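Local coordinates for tyrosine recombinase XerH (Helicobacter pylori, PDB 5JK0), which cuts and rejoins recombining DNA molecules as a site-specific tyrosine recombinase involved in chromosome segregation, at residues D[211-215]-D[216-220]; D[308-311]-D[312-315]; D[314-317]-D[318-322]; D[326-329]-D[330-333]; D[334-338]-D[339-343]. One frame throughout, in Å; residues are numbered along the deposited sequence.

Contact 1 (D[211-215]-D[216-220]). With nucleotides of chain G.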
# COMPACT_ATOMS: atom_id res chain seq x y z
N THR D 211 10.28 -33.31 -10.21
CA THR D 211 9.69 -33.20 -8.88
C THR D 211 9.56 -31.75 -8.43
O THR D 211 8.63 -31.41 -7.69
CB THR D 211 10.52 -33.97 -7.83
OG1 THR D 211 11.86 -33.44 -7.79
CG2 THR D 211 10.57 -35.45 -8.17
N GLY D 212 10.48 -30.91 -8.87
CA GLY D 212 10.44 -29.50 -8.53
C GLY D 212 10.97 -29.22 -7.13
O GLY D 212 10.68 -28.17 -6.56
N MET D 213 11.73 -30.15 -6.58
CA MET D 213 12.31 -29.97 -5.25
C MET D 213 13.44 -28.94 -5.31
O MET D 213 14.02 -28.70 -6.36
CB MET D 213 12.83 -31.30 -4.70
CG MET D 213 14.04 -31.87 -5.43
SD MET D 213 14.67 -33.39 -4.68
CE MET D 213 13.28 -34.50 -4.93
N ARG D 214 13.73 -28.33 -4.16
CA ARG D 214 14.77 -27.30 -4.09
C ARG D 214 16.16 -27.90 -4.30
O ARG D 214 16.34 -29.11 -4.24
CB ARG D 214 14.71 -26.57 -2.75
CG ARG D 214 13.46 -25.72 -2.56
CD ARG D 214 13.49 -24.96 -1.23
NE ARG D 214 13.37 -25.86 -0.08
CZ ARG D 214 14.39 -26.27 0.66
NH1 ARG D 214 15.63 -25.86 0.38
NH2 ARG D 214 14.19 -27.08 1.69
N SER D 215 17.13 -27.02 -4.56
CA SER D 215 18.50 -27.44 -4.82
C SER D 215 19.09 -28.26 -3.68
O SER D 215 19.62 -29.35 -3.90
CB SER D 215 19.39 -26.23 -5.09
OG SER D 215 18.94 -25.50 -6.23
N ASN D 216 19.00 -27.74 -2.46
CA ASN D 216 19.58 -28.40 -1.30
C ASN D 216 18.87 -29.72 -0.98
O ASN D 216 19.48 -30.63 -0.42
CB ASN D 216 19.54 -27.48 -0.09
CG ASN D 216 20.27 -28.06 1.11
OD1 ASN D 216 21.50 -28.10 1.14
ND2 ASN D 216 19.51 -28.52 2.10
N GLU D 217 17.59 -29.81 -1.32
CA GLU D 217 16.83 -31.04 -1.11
C GLU D 217 17.36 -32.17 -1.99
O GLU D 217 17.45 -33.31 -1.54
CB GLU D 217 15.35 -30.81 -1.39
CG GLU D 217 14.66 -29.89 -0.39
CD GLU D 217 13.18 -29.72 -0.68
OE1 GLU D 217 12.81 -29.61 -1.87
OE2 GLU D 217 12.38 -29.71 0.28
N ALA D 218 17.71 -31.84 -3.23
CA ALA D 218 18.24 -32.84 -4.16
C ALA D 218 19.67 -33.23 -3.80
O ALA D 218 20.07 -34.38 -3.96
CB ALA D 218 18.18 -32.31 -5.58
N LEU D 219 20.43 -32.26 -3.30
CA LEU D 219 21.84 -32.48 -2.97
C LEU D 219 22.01 -33.30 -1.69
O LEU D 219 23.07 -33.87 -1.45
CB LEU D 219 22.57 -31.14 -2.83
CG LEU D 219 22.69 -30.30 -4.11
CD1 LEU D 219 23.31 -28.95 -3.80
CD2 LEU D 219 23.49 -31.04 -5.16
N GLN D 220 20.96 -33.34 -0.87
CA GLN D 220 21.03 -34.06 0.41
C GLN D 220 20.24 -35.37 0.39
O GLN D 220 20.02 -35.98 1.43
CB GLN D 220 20.52 -33.16 1.54
CG GLN D 220 21.51 -32.10 1.97
CD GLN D 220 22.75 -32.70 2.61
OE1 GLN D 220 22.67 -33.54 3.51
NE2 GLN D 220 23.92 -32.27 2.14
P DT G 22 18.49 -23.88 -1.31
OP1 DT G 22 17.90 -25.11 -1.88
OP2 DT G 22 19.77 -23.95 -0.58
O5' DT G 22 18.66 -22.80 -2.48
C5' DT G 22 17.53 -22.43 -3.27
C4' DT G 22 17.85 -21.23 -4.14
O4' DT G 22 18.33 -20.13 -3.32
C3' DT G 22 18.92 -21.47 -5.21
O3' DT G 22 18.45 -21.00 -6.47
C2' DT G 22 20.12 -20.66 -4.71
C1' DT G 22 19.45 -19.54 -3.94
N1 DT G 22 20.31 -18.95 -2.88
C2 DT G 22 20.62 -17.61 -2.91
O2 DT G 22 20.21 -16.86 -3.78
N3 DT G 22 21.42 -17.18 -1.89
C4 DT G 22 21.94 -17.93 -0.86
O4 DT G 22 22.65 -17.45 0.02
C5 DT G 22 21.58 -19.33 -0.88
C7 DT G 22 22.08 -20.26 0.19
C6 DT G 22 20.80 -19.77 -1.88

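Contact 2 (D[308-311]-D[312-315]). With nucleotides of chain G; nucleotides of chain H.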
# COMPACT_ATOMS: atom_id res chain seq x y z
N GLY D 308 18.79 -20.99 -13.12
CA GLY D 308 19.17 -21.98 -12.12
C GLY D 308 18.13 -23.05 -11.90
O GLY D 308 17.13 -23.12 -12.62
N ALA D 309 18.36 -23.89 -10.90
CA ALA D 309 17.46 -24.99 -10.58
C ALA D 309 16.15 -24.48 -9.99
O ALA D 309 15.11 -25.12 -10.13
CB ALA D 309 18.12 -25.96 -9.62
N HIS D 310 16.20 -23.33 -9.32
CA HIS D 310 15.00 -22.77 -8.71
C HIS D 310 14.03 -22.28 -9.78
O HIS D 310 12.81 -22.29 -9.57
CB HIS D 310 15.37 -21.62 -7.76
CG HIS D 310 14.35 -21.37 -6.70
ND1 HIS D 310 14.31 -22.09 -5.52
CD2 HIS D 310 13.32 -20.49 -6.63
CE1 HIS D 310 13.31 -21.66 -4.77
NE2 HIS D 310 12.69 -20.69 -5.43
N MET D 311 14.56 -21.87 -10.92
CA MET D 311 13.74 -21.48 -12.06
C MET D 311 12.99 -22.70 -12.60
O MET D 311 11.86 -22.59 -13.06
CB MET D 311 14.59 -20.83 -13.15
CG MET D 311 13.80 -20.21 -14.30
SD MET D 311 13.42 -21.35 -15.64
CE MET D 311 15.06 -21.76 -16.23
N LEU D 312 13.64 -23.85 -12.53
CA LEU D 312 13.02 -25.11 -12.92
C LEU D 312 11.93 -25.48 -11.92
O LEU D 312 10.95 -26.14 -12.27
CB LEU D 312 14.06 -26.23 -13.01
CG LEU D 312 15.22 -26.00 -13.97
CD1 LEU D 312 16.17 -27.19 -13.96
CD2 LEU D 312 14.71 -25.73 -15.38
N ARG D 313 12.11 -25.06 -10.67
CA ARG D 313 11.13 -25.30 -9.62
C ARG D 313 9.87 -24.49 -9.88
O ARG D 313 8.75 -24.98 -9.67
CB ARG D 313 11.73 -24.97 -8.25
CG ARG D 313 10.75 -25.01 -7.09
CD ARG D 313 11.49 -24.98 -5.76
NE ARG D 313 10.62 -24.65 -4.63
CZ ARG D 313 10.03 -25.55 -3.85
NH1 ARG D 313 10.20 -26.85 -4.08
NH2 ARG D 313 9.26 -25.16 -2.84
N HIS D 314 10.04 -23.25 -10.33
CA HIS D 314 8.92 -22.41 -10.72
C HIS D 314 8.19 -23.00 -11.92
O HIS D 314 6.96 -22.95 -12.01
CB HIS D 314 9.38 -20.99 -11.04
CG HIS D 314 9.88 -20.22 -9.86
ND1 HIS D 314 9.10 -19.99 -8.74
CD2 HIS D 314 11.06 -19.61 -9.62
CE1 HIS D 314 9.79 -19.28 -7.86
NE2 HIS D 314 10.98 -19.04 -8.37
N SER D 315 8.96 -23.58 -12.84
CA SER D 315 8.40 -24.16 -14.05
C SER D 315 7.52 -25.37 -13.73
O SER D 315 6.51 -25.60 -14.39
CB SER D 315 9.52 -24.57 -15.01
OG SER D 315 10.33 -23.45 -15.35
P DC G 23 19.38 -21.04 -7.78
OP1 DC G 23 18.51 -21.39 -8.92
OP2 DC G 23 20.57 -21.88 -7.50
O5' DC G 23 19.86 -19.53 -7.96
C5' DC G 23 18.89 -18.49 -8.06
C4' DC G 23 19.55 -17.15 -8.35
O4' DC G 23 20.31 -16.73 -7.19
C3' DC G 23 20.53 -17.15 -9.52
O3' DC G 23 20.39 -15.94 -10.26
C2' DC G 23 21.89 -17.25 -8.84
C1' DC G 23 21.65 -16.47 -7.55
N1 DC G 23 22.52 -16.90 -6.42
C2 DC G 23 23.48 -16.02 -5.92
O2 DC G 23 23.60 -14.90 -6.43
N3 DC G 23 24.26 -16.42 -4.88
C4 DC G 23 24.11 -17.63 -4.36
N4 DC G 23 24.90 -17.98 -3.34
C5 DC G 23 23.13 -18.55 -4.86
C6 DC G 23 22.37 -18.14 -5.88
P DA H 12 12.78 -14.64 -5.94
OP1 DA H 12 13.12 -15.40 -7.17
OP2 DA H 12 11.70 -13.64 -5.96
O5' DA H 12 12.47 -15.68 -4.77
C5' DA H 12 13.38 -16.75 -4.52
C4' DA H 12 12.93 -17.55 -3.31
O4' DA H 12 13.30 -16.84 -2.10
C3' DA H 12 11.43 -17.82 -3.22
O3' DA H 12 11.19 -19.18 -2.89
C2' DA H 12 10.96 -16.87 -2.12
C1' DA H 12 12.19 -16.76 -1.23
N9 DA H 12 12.27 -15.50 -0.50
C8 DA H 12 11.92 -14.26 -0.96
N7 DA H 12 12.11 -13.30 -0.08
C5 DA H 12 12.62 -13.95 1.03
C6 DA H 12 13.02 -13.50 2.30
N6 DA H 12 12.97 -12.21 2.67
N1 DA H 12 13.48 -14.41 3.17
C2 DA H 12 13.53 -15.70 2.80
N3 DA H 12 13.18 -16.25 1.63
C4 DA H 12 12.72 -15.31 0.79
P DT G 22 18.49 -23.88 -1.31
OP1 DT G 22 17.90 -25.11 -1.88
OP2 DT G 22 19.77 -23.95 -0.58
O5' DT G 22 18.66 -22.80 -2.48
C5' DT G 22 17.53 -22.43 -3.27
C4' DT G 22 17.85 -21.23 -4.14
O4' DT G 22 18.33 -20.13 -3.32
C3' DT G 22 18.92 -21.47 -5.21
O3' DT G 22 18.45 -21.00 -6.47
C2' DT G 22 20.12 -20.66 -4.71
C1' DT G 22 19.45 -19.54 -3.94
N1 DT G 22 20.31 -18.95 -2.88
C2 DT G 22 20.62 -17.61 -2.91
O2 DT G 22 20.21 -16.86 -3.78
N3 DT G 22 21.42 -17.18 -1.89
C4 DT G 22 21.94 -17.93 -0.86
O4 DT G 22 22.65 -17.45 0.02
C5 DT G 22 21.58 -19.33 -0.88
C7 DT G 22 22.08 -20.26 0.19
C6 DT G 22 20.80 -19.77 -1.88

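Contact 3 (D[314-317]-D[318-322])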
# COMPACT_ATOMS: atom_id res chain seq x y z
N HIS D 314 10.04 -23.25 -10.33
CA HIS D 314 8.92 -22.41 -10.72
C HIS D 314 8.19 -23.00 -11.92
O HIS D 314 6.96 -22.95 -12.01
CB HIS D 314 9.38 -20.99 -11.04
CG HIS D 314 9.88 -20.22 -9.86
ND1 HIS D 314 9.10 -19.99 -8.74
CD2 HIS D 314 11.06 -19.61 -9.62
CE1 HIS D 314 9.79 -19.28 -7.86
NE2 HIS D 314 10.98 -19.04 -8.37
N SER D 315 8.96 -23.58 -12.84
CA SER D 315 8.40 -24.16 -14.05
C SER D 315 7.52 -25.37 -13.73
O SER D 315 6.51 -25.60 -14.39
CB SER D 315 9.52 -24.57 -15.01
OG SER D 315 10.33 -23.45 -15.35
N PHE D 316 7.91 -26.13 -12.71
CA PHE D 316 7.14 -27.29 -12.29
C PHE D 316 5.84 -26.87 -11.62
O PHE D 316 4.78 -27.44 -11.89
CB PHE D 316 7.96 -28.17 -11.33
CG PHE D 316 7.16 -29.26 -10.68
CD1 PHE D 316 6.87 -30.43 -11.36
CD2 PHE D 316 6.71 -29.12 -9.37
CE1 PHE D 316 6.13 -31.43 -10.76
CE2 PHE D 316 5.98 -30.13 -8.77
CZ PHE D 316 5.69 -31.28 -9.46
N ALA D 317 5.93 -25.87 -10.74
CA ALA D 317 4.76 -25.38 -10.01
C ALA D 317 3.74 -24.78 -10.97
O ALA D 317 2.53 -24.97 -10.80
CB ALA D 317 5.18 -24.36 -8.97
N THR D 318 4.22 -24.05 -11.97
CA THR D 318 3.34 -23.45 -12.97
C THR D 318 2.63 -24.53 -13.77
O THR D 318 1.40 -24.53 -13.87
CB THR D 318 4.12 -22.53 -13.92
OG1 THR D 318 4.68 -21.43 -13.19
CG2 THR D 318 3.20 -21.99 -15.01
N LEU D 319 3.41 -25.45 -14.33
CA LEU D 319 2.86 -26.54 -15.15
C LEU D 319 1.87 -27.40 -14.37
O LEU D 319 0.87 -27.86 -14.92
CB LEU D 319 3.99 -27.41 -15.70
CG LEU D 319 3.57 -28.58 -16.58
CD1 LEU D 319 2.86 -28.08 -17.83
CD2 LEU D 319 4.76 -29.45 -16.94
N LEU D 320 2.16 -27.62 -13.09
CA LEU D 320 1.29 -28.42 -12.24
C LEU D 320 -0.08 -27.77 -12.08
O LEU D 320 -1.11 -28.45 -12.08
CB LEU D 320 1.92 -28.63 -10.86
CG LEU D 320 1.08 -29.40 -9.84
CD1 LEU D 320 0.73 -30.79 -10.35
CD2 LEU D 320 1.80 -29.48 -8.50
N TYR D 321 -0.09 -26.44 -11.96
CA TYR D 321 -1.34 -25.71 -11.79
C TYR D 321 -2.11 -25.59 -13.10
O TYR D 321 -3.33 -25.44 -13.11
CB TYR D 321 -1.08 -24.32 -11.21
CG TYR D 321 -2.34 -23.53 -10.96
CD1 TYR D 321 -3.15 -23.80 -9.86
CD2 TYR D 321 -2.72 -22.51 -11.82
CE1 TYR D 321 -4.30 -23.07 -9.63
CE2 TYR D 321 -3.88 -21.78 -11.59
CZ TYR D 321 -4.66 -22.07 -10.50
OH TYR D 321 -5.81 -21.34 -10.27
N GLN D 322 -1.40 -25.66 -14.22
CA GLN D 322 -2.04 -25.56 -15.53
C GLN D 322 -2.70 -26.88 -15.91
O GLN D 322 -3.64 -26.91 -16.71
CB GLN D 322 -1.03 -25.16 -16.61
CG GLN D 322 -0.33 -23.83 -16.35
CD GLN D 322 -1.29 -22.67 -16.24
OE1 GLN D 322 -2.36 -22.67 -16.85
NE2 GLN D 322 -0.91 -21.66 -15.46

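Contact 4 (D[326-329]-D[330-333])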
# COMPACT_ATOMS: atom_id res chain seq x y z
N ASP D 326 -5.30 -27.35 -9.15
CA ASP D 326 -5.54 -27.67 -7.75
C ASP D 326 -4.50 -26.98 -6.87
O ASP D 326 -3.33 -27.38 -6.85
CB ASP D 326 -5.51 -29.19 -7.53
CG ASP D 326 -6.15 -29.61 -6.22
OD1 ASP D 326 -6.12 -28.83 -5.25
OD2 ASP D 326 -6.68 -30.74 -6.16
N LEU D 327 -4.92 -25.95 -6.15
CA LEU D 327 -4.01 -25.15 -5.35
C LEU D 327 -3.44 -25.94 -4.17
O LEU D 327 -2.28 -25.78 -3.80
CB LEU D 327 -4.71 -23.89 -4.84
CG LEU D 327 -3.80 -22.74 -4.40
CD1 LEU D 327 -2.88 -22.33 -5.54
CD2 LEU D 327 -4.64 -21.56 -3.94
N ILE D 328 -4.27 -26.81 -3.59
CA ILE D 328 -3.83 -27.67 -2.49
C ILE D 328 -2.77 -28.66 -2.98
O ILE D 328 -1.80 -28.93 -2.28
CB ILE D 328 -5.02 -28.44 -1.87
CG1 ILE D 328 -6.04 -27.46 -1.29
CG2 ILE D 328 -4.53 -29.39 -0.79
CD1 ILE D 328 -5.52 -26.66 -0.11
N LEU D 329 -2.96 -29.17 -4.19
CA LEU D 329 -2.02 -30.10 -4.80
C LEU D 329 -0.66 -29.44 -5.02
O LEU D 329 0.38 -30.07 -4.86
CB LEU D 329 -2.57 -30.64 -6.12
CG LEU D 329 -1.70 -31.65 -6.87
CD1 LEU D 329 -1.45 -32.88 -6.01
CD2 LEU D 329 -2.34 -32.04 -8.19
N VAL D 330 -0.68 -28.16 -5.40
CA VAL D 330 0.54 -27.40 -5.60
C VAL D 330 1.30 -27.26 -4.29
O VAL D 330 2.52 -27.43 -4.25
CB VAL D 330 0.24 -26.00 -6.18
CG1 VAL D 330 1.50 -25.14 -6.18
CG2 VAL D 330 -0.34 -26.11 -7.58
N GLN D 331 0.57 -26.95 -3.22
CA GLN D 331 1.17 -26.79 -1.90
C GLN D 331 1.84 -28.07 -1.42
O GLN D 331 2.97 -28.05 -0.94
CB GLN D 331 0.11 -26.36 -0.89
CG GLN D 331 0.65 -26.21 0.52
CD GLN D 331 -0.45 -25.93 1.54
OE1 GLN D 331 -1.61 -26.28 1.33
NE2 GLN D 331 -0.08 -25.30 2.64
N GLU D 332 1.14 -29.19 -1.57
CA GLU D 332 1.63 -30.48 -1.09
C GLU D 332 2.81 -30.99 -1.92
O GLU D 332 3.72 -31.62 -1.40
CB GLU D 332 0.50 -31.51 -1.09
CG GLU D 332 -0.65 -31.17 -0.16
CD GLU D 332 -0.29 -31.34 1.30
OE1 GLU D 332 0.64 -32.12 1.60
OE2 GLU D 332 -0.93 -30.69 2.15
N ALA D 333 2.77 -30.72 -3.22
CA ALA D 333 3.82 -31.18 -4.13
C ALA D 333 5.10 -30.36 -3.98
O ALA D 333 6.20 -30.89 -4.07
CB ALA D 333 3.34 -31.15 -5.57

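Contact 5 (D[334-338]-D[339-343]). With nucleotides of chain H.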
# COMPACT_ATOMS: atom_id res chain seq x y z
N LEU D 334 4.94 -29.06 -3.75
CA LEU D 334 6.08 -28.16 -3.64
C LEU D 334 6.61 -28.09 -2.21
O LEU D 334 7.78 -27.78 -1.98
CB LEU D 334 5.72 -26.76 -4.13
CG LEU D 334 5.88 -26.46 -5.62
CD1 LEU D 334 7.32 -26.68 -6.06
CD2 LEU D 334 4.92 -27.29 -6.47
N GLY D 335 5.74 -28.39 -1.24
CA GLY D 335 6.12 -28.37 0.16
C GLY D 335 6.02 -26.98 0.77
O GLY D 335 6.71 -26.67 1.73
N HIS D 336 5.14 -26.15 0.20
CA HIS D 336 4.91 -24.81 0.72
C HIS D 336 4.22 -24.87 2.08
O HIS D 336 3.27 -25.63 2.27
CB HIS D 336 4.07 -23.99 -0.26
CG HIS D 336 4.76 -23.72 -1.57
ND1 HIS D 336 4.06 -23.56 -2.75
CD2 HIS D 336 6.07 -23.58 -1.88
CE1 HIS D 336 4.92 -23.34 -3.73
NE2 HIS D 336 6.14 -23.34 -3.23
N ALA D 337 4.69 -24.05 3.02
CA ALA D 337 4.05 -23.97 4.33
C ALA D 337 2.86 -23.01 4.27
O ALA D 337 1.90 -23.16 5.03
CB ALA D 337 5.05 -23.52 5.38
N SER D 338 2.94 -22.04 3.37
CA SER D 338 1.87 -21.07 3.20
C SER D 338 1.26 -21.14 1.81
O SER D 338 1.98 -21.32 0.82
CB SER D 338 2.39 -19.65 3.47
OG SER D 338 1.39 -18.69 3.19
N LEU D 339 -0.05 -20.99 1.73
CA LEU D 339 -0.76 -21.01 0.45
C LEU D 339 -0.64 -19.67 -0.27
O LEU D 339 -1.01 -19.55 -1.44
CB LEU D 339 -2.23 -21.38 0.66
CG LEU D 339 -2.49 -22.87 0.87
CD1 LEU D 339 -3.87 -23.09 1.46
CD2 LEU D 339 -2.34 -23.61 -0.44
N ASN D 340 -0.13 -18.67 0.43
CA ASN D 340 0.15 -17.38 -0.19
C ASN D 340 1.29 -17.49 -1.18
O ASN D 340 1.43 -16.68 -2.10
CB ASN D 340 0.47 -16.32 0.87
CG ASN D 340 -0.70 -16.03 1.78
OD1 ASN D 340 -1.86 -16.11 1.37
ND2 ASN D 340 -0.41 -15.69 3.03
N THR D 341 2.12 -18.51 -0.99
CA THR D 341 3.22 -18.81 -1.91
C THR D 341 2.69 -19.54 -3.14
O THR D 341 3.08 -19.24 -4.27
CB THR D 341 4.30 -19.66 -1.23
OG1 THR D 341 4.79 -18.99 -0.07
CG2 THR D 341 5.46 -19.92 -2.19
N SER D 342 1.79 -20.50 -2.91
CA SER D 342 1.20 -21.29 -3.99
C SER D 342 0.32 -20.43 -4.89
O SER D 342 0.19 -20.71 -6.09
CB SER D 342 0.39 -22.45 -3.41
OG SER D 342 1.18 -23.26 -2.56
N ARG D 343 -0.27 -19.39 -4.32
CA ARG D 343 -1.17 -18.50 -5.04
C ARG D 343 -0.47 -17.76 -6.17
O ARG D 343 -1.10 -17.37 -7.16
CB ARG D 343 -1.81 -17.51 -4.07
CG ARG D 343 -2.82 -16.57 -4.70
CD ARG D 343 -3.37 -15.58 -3.68
NE ARG D 343 -4.24 -14.58 -4.30
CZ ARG D 343 -5.55 -14.74 -4.48
NH1 ARG D 343 -6.26 -13.78 -5.05
NH2 ARG D 343 -6.15 -15.85 -4.09
P DT H 14 7.13 -21.64 2.97
OP1 DT H 14 7.20 -23.11 3.05
OP2 DT H 14 6.06 -21.00 2.17
O5' DT H 14 7.08 -21.02 4.44
C5' DT H 14 8.22 -21.14 5.30
C4' DT H 14 8.02 -20.34 6.58
O4' DT H 14 8.09 -18.92 6.29
C3' DT H 14 6.68 -20.58 7.29
O3' DT H 14 6.91 -20.93 8.65
C2' DT H 14 5.96 -19.23 7.18
C1' DT H 14 7.13 -18.26 7.08
N1 DT H 14 6.78 -16.96 6.43
C2 DT H 14 6.61 -15.85 7.22
O2 DT H 14 6.74 -15.86 8.43
N3 DT H 14 6.28 -14.71 6.53
C4 DT H 14 6.11 -14.58 5.16
O4 DT H 14 5.82 -13.51 4.64
C5 DT H 14 6.30 -15.79 4.40
C7 DT H 14 6.14 -15.77 2.91
C6 DT H 14 6.62 -16.91 5.06

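Contact 1 (D[211-215]-D[216-220])
R214 and E217 meet at the start of helix 215-219, where R214 occupies the N-cap position. Followed outward, R214 CB lies between the DNA and the glutamate, 3.6 Å from OP1 of DT22 of chain G and 3.7 Å from E217 OE1. CG still touches OE1, and a bend at chi3 (-68°) then carries the head across the glutamate stem. CZ sits near E217 CG, which covers one guanidinium face toward its rim. At the tip the nitrogens diverge: NH1 gives OP1 of DT22 a weak hydrogen bond, while NH2 stands 3.5 Å from E217 OE2. That last pair is a salt bridge of charges alone, because OE2 lies well out of the guanidinium plane. E217 also returns to the backbone: its OE1 takes the R214 N-H at 2.8 Å, approached on the anti side, and R245 gives the carboxylate a second cationic partner. The same phosphate oxygen OP1 accepts a nearly straight bond from N216 N (2.9 Å, 168°), so backbone and side chain converge on it. This helix start, gripping a DNA phosphate beside R214, a predicted active-site residue, belongs to the catalytic pocket of the tyrosine recombinases.

Contact 2 (D[308-311]-D[312-315])
H310 and H314, one turn apart on helix 309-324, meet in an offset edge-to-face pair: the edge of H310 is directed at the face of H314, with planes 79° apart and H310 CD2 3.3 Å from H314 NE2. Other close contacts are hydrogen bonds. M311 O accepts two, from S315 N at 3.1 Å and S315 OG at 2.9 Å, which arrive from opposite faces of the carbonyl plane; S315 OG also bonds L176 N. Toward the DNA, the H310 backbone N holds OP1 of DC23 of chain G at 3.0 Å and 163°. Several side-chain contacts are looser. R313, extended from CG to NE, makes an off-centre CH-pi contact through CD with the H310 ring, 4.3 Å from its centroid, before its guanidinium bonds G212 O and L334 O. H310 NE2 makes only a weak hydrogen bond of 3.3 Å to O3' of DA12 of chain H, and M311 CE stays 4.1 Å from L312 CD2. H314 ND1 is bonded to Y345 OH, the predicted nucleophile. H310 and R313, three residues apart on one helix, form the His-X-X-Arg motif of the tyrosine recombinase active site, both being predicted catalytic residues.

Contact 3 (D[314-317]-D[318-322])
T318 and H314 meet through a carbonyl that takes two bonds. The oxygen of H314 accepts both from one residue, T318 N at 3.0 Å (158°) and T318 OG1 also at 3.0 Å, and the two donors come from opposite faces of the carbonyl plane. The hydroxyl lies above that plane instead of on a lone pair. With chi1 at -63°, OG1 stands beside its own backbone N and can turn back to the carbonyl one turn earlier. Three further backbone bonds carry the turn on: L319 N to S315 O, L320 N to F316 O and Y321 N to A317 O.

Side chains touch more lightly. F316 and L320, four residues apart on one helix flank, meet where L320 CD2 approaches F316 CE2 obliquely at 4.2 Å.

The next shell sets these groups in place. Helix 327-334 lies along this flank, with L334 against F316 and A317, and L329 and A333 against L320. I359 and A356 of the second subunit pack on F316 and L320 respectively, so the same apolar pair also faces the protein interface. On another side, S315 and L319 rest on L181 of helix 178-190.

Closer to the active site, A317 and T318 touch the side chain of Y345. The chemistry thus combines a doubly engaged carbonyl with apolar cover: T318 satisfies its buried hydroxyl within the helix, and the backbone of the residue whose imidazole meets the predicted nucleophile is tied to the next turn.

Contact 4 (D[326-329]-D[330-333])
V330 and D326 are joined across the first turn of helix 327-334, a short helix with an aspartate N-cap. V330 N bonds to D326 O at 3.1 Å, and three more i to i+4 bonds follow, the straightest being E332 N to I328 O (3.0 Å, 161°). D326 OD1 caps the helix through two weak bonds, from I328 N at 3.2 Å and L329 N at 3.4 Å. Its other oxygen, OD2, turns to the second subunit, where it forms a hydrogen bond with H325 and a salt bridge with R352; these two partners would be expected to favour the charged carboxylate.

The side-chain conformations differ along the turn. V330 places CG1 anti to the backbone N (chi1 171°), which brings CG2 beside that N and within 3.3 Å of D326 O. I328 and Q331 run alongside one another in the same direction, and I328 CD1 approaches Q331 OE1. Q331 is extended beyond CG, and its amide makes weak hydrogen bonds to H336 O and to R343 of the second subunit. E332 instead bends at chi2 (-72°), with its CG resting near I328 O. L329 extends toward helix 309-324, touching R324, and V330 lies on L320.

The helix is therefore packed between helix 309-324, the 339-342 turn and the second subunit, whose Y321 packs on I328 and L339 on L327. At its later turn A333 N bonds to L329 O, and the A333 CB methyl lies 3.2 Å from that same oxygen.

Contact 5 (D[334-338]-D[339-343])
The active-site loop between helices 327-334 and 339-342 carries H336, a predicted catalytic residue, and folds it against the short, weakly bonded helix that follows. T341 CG2 stands over the centre of the imidazole in a CH-pi contact, 3.6 Å from the ring centroid and 9° off its normal. L334 CB, at the end of helix 327-334, lies over the opposite face, nearer the rim, so the ring is sandwiched between two aliphatic groups. Its rotation is fixed at the edge: H336 ND1 and S342 OG are hydrogen-bonded in the ring plane at 2.9 Å, with an angle of 161°. Either atom may be the donor. This bond occupies the ND1 edge with S342 and leaves NE2 facing R313.

S338 is the N-cap of helix 339-342. Its OG, anti to the backbone N (chi1 175°), swings forward to accept from N340 N at 3.2 Å. The S338 hydroxyl also meets N340 of the second subunit, and N340 OD1 in turn bonds S338 OG of the second subunit, so the cap is shared with the subunit interface. S338 O receives a weak bond from T341 N.

The loop and helix jointly hold one DNA phosphate, that of DT14 of chain H. T341 turns its two branches to different tasks: the methyl covers H336, and OG1, beside the backbone N, reaches OP2 of DT14. The shortest of the DNA bonds comes from the loop backbone, with A337 N 2.7 Å from OP1 of DT14.

How the contacts relate
From the N-terminal side, contact 1 closes the turn between helices 198-211 and 215-219. The chain then passes through the three-stranded sheet and further helices before contact 2 opens helix 309-324. Contact 3 overlaps contact 2 at H314 and S315 and continues that helix; contact 4 starts the next, 327-334; contact 5 closes the loop leading to 339-342. Apart from that overlap the contacts run in series, and none nests within another. In space, R313 joins contacts 1, 2 and 5, and F316 of contact 3 packs on T211 of contact 1. A probable hydrogen bond from H336 N to Q331 O (3.1 Å) links contacts 5 and 4. The second subunit touches contacts 3, 4 and 5.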